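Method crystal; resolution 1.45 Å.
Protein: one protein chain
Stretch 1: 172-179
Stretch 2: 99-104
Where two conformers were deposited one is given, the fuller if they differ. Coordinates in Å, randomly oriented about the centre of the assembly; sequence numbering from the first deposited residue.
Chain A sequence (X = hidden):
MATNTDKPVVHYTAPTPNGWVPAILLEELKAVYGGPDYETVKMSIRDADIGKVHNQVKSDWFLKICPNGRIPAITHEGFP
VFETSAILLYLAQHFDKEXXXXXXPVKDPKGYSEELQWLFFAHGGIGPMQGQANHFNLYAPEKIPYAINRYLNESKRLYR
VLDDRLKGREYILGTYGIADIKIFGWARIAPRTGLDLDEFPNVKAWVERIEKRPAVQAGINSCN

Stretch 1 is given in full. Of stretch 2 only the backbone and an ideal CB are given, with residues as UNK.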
# COMPACT_ATOMS: atom_id res chain seq x y z
N ILE A 172 15.32 5.10 -7.27
CA ILE A 172 14.02 5.74 -7.50
C ILE A 172 13.99 7.20 -7.04
O ILE A 172 13.50 8.07 -7.77
CB ILE A 172 12.91 4.93 -6.81
CG1 ILE A 172 12.85 3.53 -7.42
CG2 ILE A 172 11.56 5.66 -6.92
CD1 ILE A 172 11.96 2.59 -6.60
N LEU A 173 14.52 7.45 -5.85
CA LEU A 173 14.54 8.79 -5.29
C LEU A 173 15.97 9.31 -5.19
O LEU A 173 16.32 9.98 -4.23
CB LEU A 173 13.81 8.85 -3.93
CG LEU A 173 12.34 8.43 -4.09
CD1 LEU A 173 11.75 8.40 -2.68
CD2 LEU A 173 11.56 9.39 -4.96
N GLY A 174 16.80 8.98 -6.19
CA GLY A 174 18.15 9.55 -6.23
C GLY A 174 19.15 8.65 -5.54
O GLY A 174 19.97 7.97 -6.18
N THR A 175 19.11 8.66 -4.21
CA THR A 175 19.92 7.75 -3.40
C THR A 175 19.14 6.51 -3.04
O THR A 175 17.90 6.54 -2.85
CB THR A 175 20.39 8.44 -2.11
OG1 THR A 175 19.25 8.98 -1.43
CG2 THR A 175 21.35 9.59 -2.43
N TYR A 176 19.86 5.39 -2.94
CA TYR A 176 19.27 4.10 -2.55
C TYR A 176 18.61 4.17 -1.19
O TYR A 176 19.18 4.68 -0.23
CB TYR A 176 20.40 3.08 -2.52
CG TYR A 176 20.07 1.72 -1.93
CD1 TYR A 176 19.34 0.78 -2.67
CD2 TYR A 176 20.53 1.37 -0.67
CE1 TYR A 176 19.07 -0.48 -2.14
CE2 TYR A 176 20.27 0.10 -0.16
CZ TYR A 176 19.56 -0.81 -0.90
OH TYR A 176 19.33 -2.05 -0.38
N GLY A 177 17.40 3.65 -1.12
CA GLY A 177 16.71 3.66 0.16
C GLY A 177 15.51 2.74 0.17
O GLY A 177 15.37 1.84 -0.67
N ILE A 178 14.67 2.96 1.17
CA ILE A 178 13.58 2.02 1.44
C ILE A 178 12.58 1.87 0.29
O ILE A 178 11.99 0.79 0.16
CB ILE A 178 12.85 2.29 2.76
CG1 ILE A 178 12.26 3.71 2.82
CG2 ILE A 178 13.82 2.03 3.94
CD1 ILE A 178 11.40 3.95 4.09
N ALA A 179 12.39 2.89 -0.56
CA ALA A 179 11.54 2.68 -1.72
C ALA A 179 12.14 1.67 -2.70
O ALA A 179 11.40 0.84 -3.26
CB ALA A 179 11.25 3.97 -2.43
N UNK A 99 19.65 9.21 8.24
CA UNK A 99 18.88 9.22 6.99
C UNK A 99 19.72 8.75 5.79
O UNK A 99 19.77 9.39 4.73
CB UNK A 99 18.34 10.63 6.72
N UNK A 100 20.37 7.61 5.97
CA UNK A 100 21.13 7.01 4.90
C UNK A 100 20.24 6.30 3.90
O UNK A 100 20.60 6.18 2.72
CB UNK A 100 22.16 6.03 5.47
N UNK A 101 19.06 5.85 4.34
CA UNK A 101 18.17 5.00 3.54
C UNK A 101 16.75 5.49 3.52
O UNK A 101 15.85 4.77 3.07
CB UNK A 101 18.19 3.56 4.07
N UNK A 102 16.52 6.70 4.00
CA UNK A 102 15.15 7.16 4.21
C UNK A 102 15.14 8.65 4.39
O UNK A 102 16.17 9.24 4.73
CB UNK A 102 14.51 6.47 5.42
N UNK A 103 14.00 9.29 4.18
CA UNK A 103 13.91 10.74 4.35
C UNK A 103 13.14 11.06 5.64
O UNK A 103 12.24 10.32 6.02
CB UNK A 103 13.23 11.39 3.14
N UNK A 104 13.50 12.15 6.32
CA UNK A 104 12.88 12.55 7.57
C UNK A 104 11.61 13.38 7.34
O UNK A 104 11.64 14.35 6.59
CB UNK A 104 13.88 13.34 8.41

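Position 99 lies out of reach of stretch 1, and its ideal CB has nothing of that stretch nearby. The backbone angles, 53/50, are left-handed, a region that glycine, asparagine and aspartate enter more readily than most residues. The deposited residue is Asn99, whose amide turns back on its own stretch: ND2 donates to the carbonyl O of position 102 at 3.1 Å.

At position 100 the CA-to-CB bond points sideways into space that stretch 1 leaves empty, so many side chains would do. What matters here is the backbone, since its carbonyl O lies 3.6 Å from Tyr176 O. Two acceptors cannot bond each other, and a water reconciles them by donating to both. The residue is Ala100, which adds only a methyl.

Position 101 comes closest in backbone terms, its CA 3.9 Å from the CA of Gly177. Its carbonyl O accepts a hydrogen bond from Ile178 N at 2.9 Å, tying it to the start of a helix whose N-cap is Gly177. The approach depends on that glycine: an ideal CB on Gly177 would sit 2.6 Å from the same carbonyl O, a clash. The CB at 101 points sideways, with the ring of Tyr176 within range of a long side chain; leucine, methionine or an aromatic would suit. The residue is Phe101. With chi1 in the m well, its ring meets that of Tyr176 edge to edge, Phe101 CE1 lying 3.9 Å from Tyr176 CD2, an apolar contact rather than a face-to-face stack.

At position 102 the backbone is extended and CB points sideways, 4.2 Å from Ile178 CD1. Stretch 1 offers a methyl and no polar partner at this point, so alanine, serine, threonine or valine would be plausible. The deposited Ser102 rests its CB against Ile178 CD1 at 4.3 Å, while its OG finds a hydrogen bond elsewhere in the structure.

Position 103 also starts sideways, with no atom of stretch 1 near its CB. Farther off, however, the turn at 173–175 presents the carbonyl oxygens of Leu173 and Thr175, which call for a long donor, lysine or arginine. Arg103, in the conformer given, reaches across so that NH2 donates to Leu173 O at 3.1 Å and to Thr175 O at 3.3 Å. One nitrogen thus holds two carbonyls of the turn, those of Leu173 and Thr175.

Position 104 is out of reach, and stretch 1 sets no preference. It is Asp104, whose OD2 is hydrogen-bonded elsewhere in the structure.

Stretch 2 99-104: NAFSRD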
# COMPACT_ATOMS: atom_id res chain seq x y z
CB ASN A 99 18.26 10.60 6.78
CG ASN A 99 17.14 10.88 7.77
OD1 ASN A 99 17.27 11.73 8.65
ND2 ASN A 99 16.05 10.14 7.65
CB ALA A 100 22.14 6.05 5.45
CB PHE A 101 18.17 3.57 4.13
CG PHE A 101 19.54 2.96 4.20
CD1 PHE A 101 20.21 2.62 3.04
CD2 PHE A 101 20.19 2.78 5.41
CE1 PHE A 101 21.48 2.09 3.07
CE2 PHE A 101 21.48 2.24 5.46
CZ PHE A 101 22.14 1.89 4.29
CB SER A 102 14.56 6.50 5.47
OG SER A 102 15.30 6.91 6.64
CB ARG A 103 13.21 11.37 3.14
CG ARG A 103 13.66 10.86 1.77
CD ARG A 103 15.16 10.76 1.65
NE ARG A 103 15.59 10.35 0.31
CZ ARG A 103 15.72 9.09 -0.10
NH1 ARG A 103 15.46 8.07 0.72
NH2 ARG A 103 16.15 8.84 -1.32
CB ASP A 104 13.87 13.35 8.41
CG ASP A 104 13.31 13.65 9.74
OD1 ASP A 104 13.37 12.75 10.60
OD2 ASP A 104 12.74 14.75 9.90
O HOH W 1 21.90 4.97 0.28
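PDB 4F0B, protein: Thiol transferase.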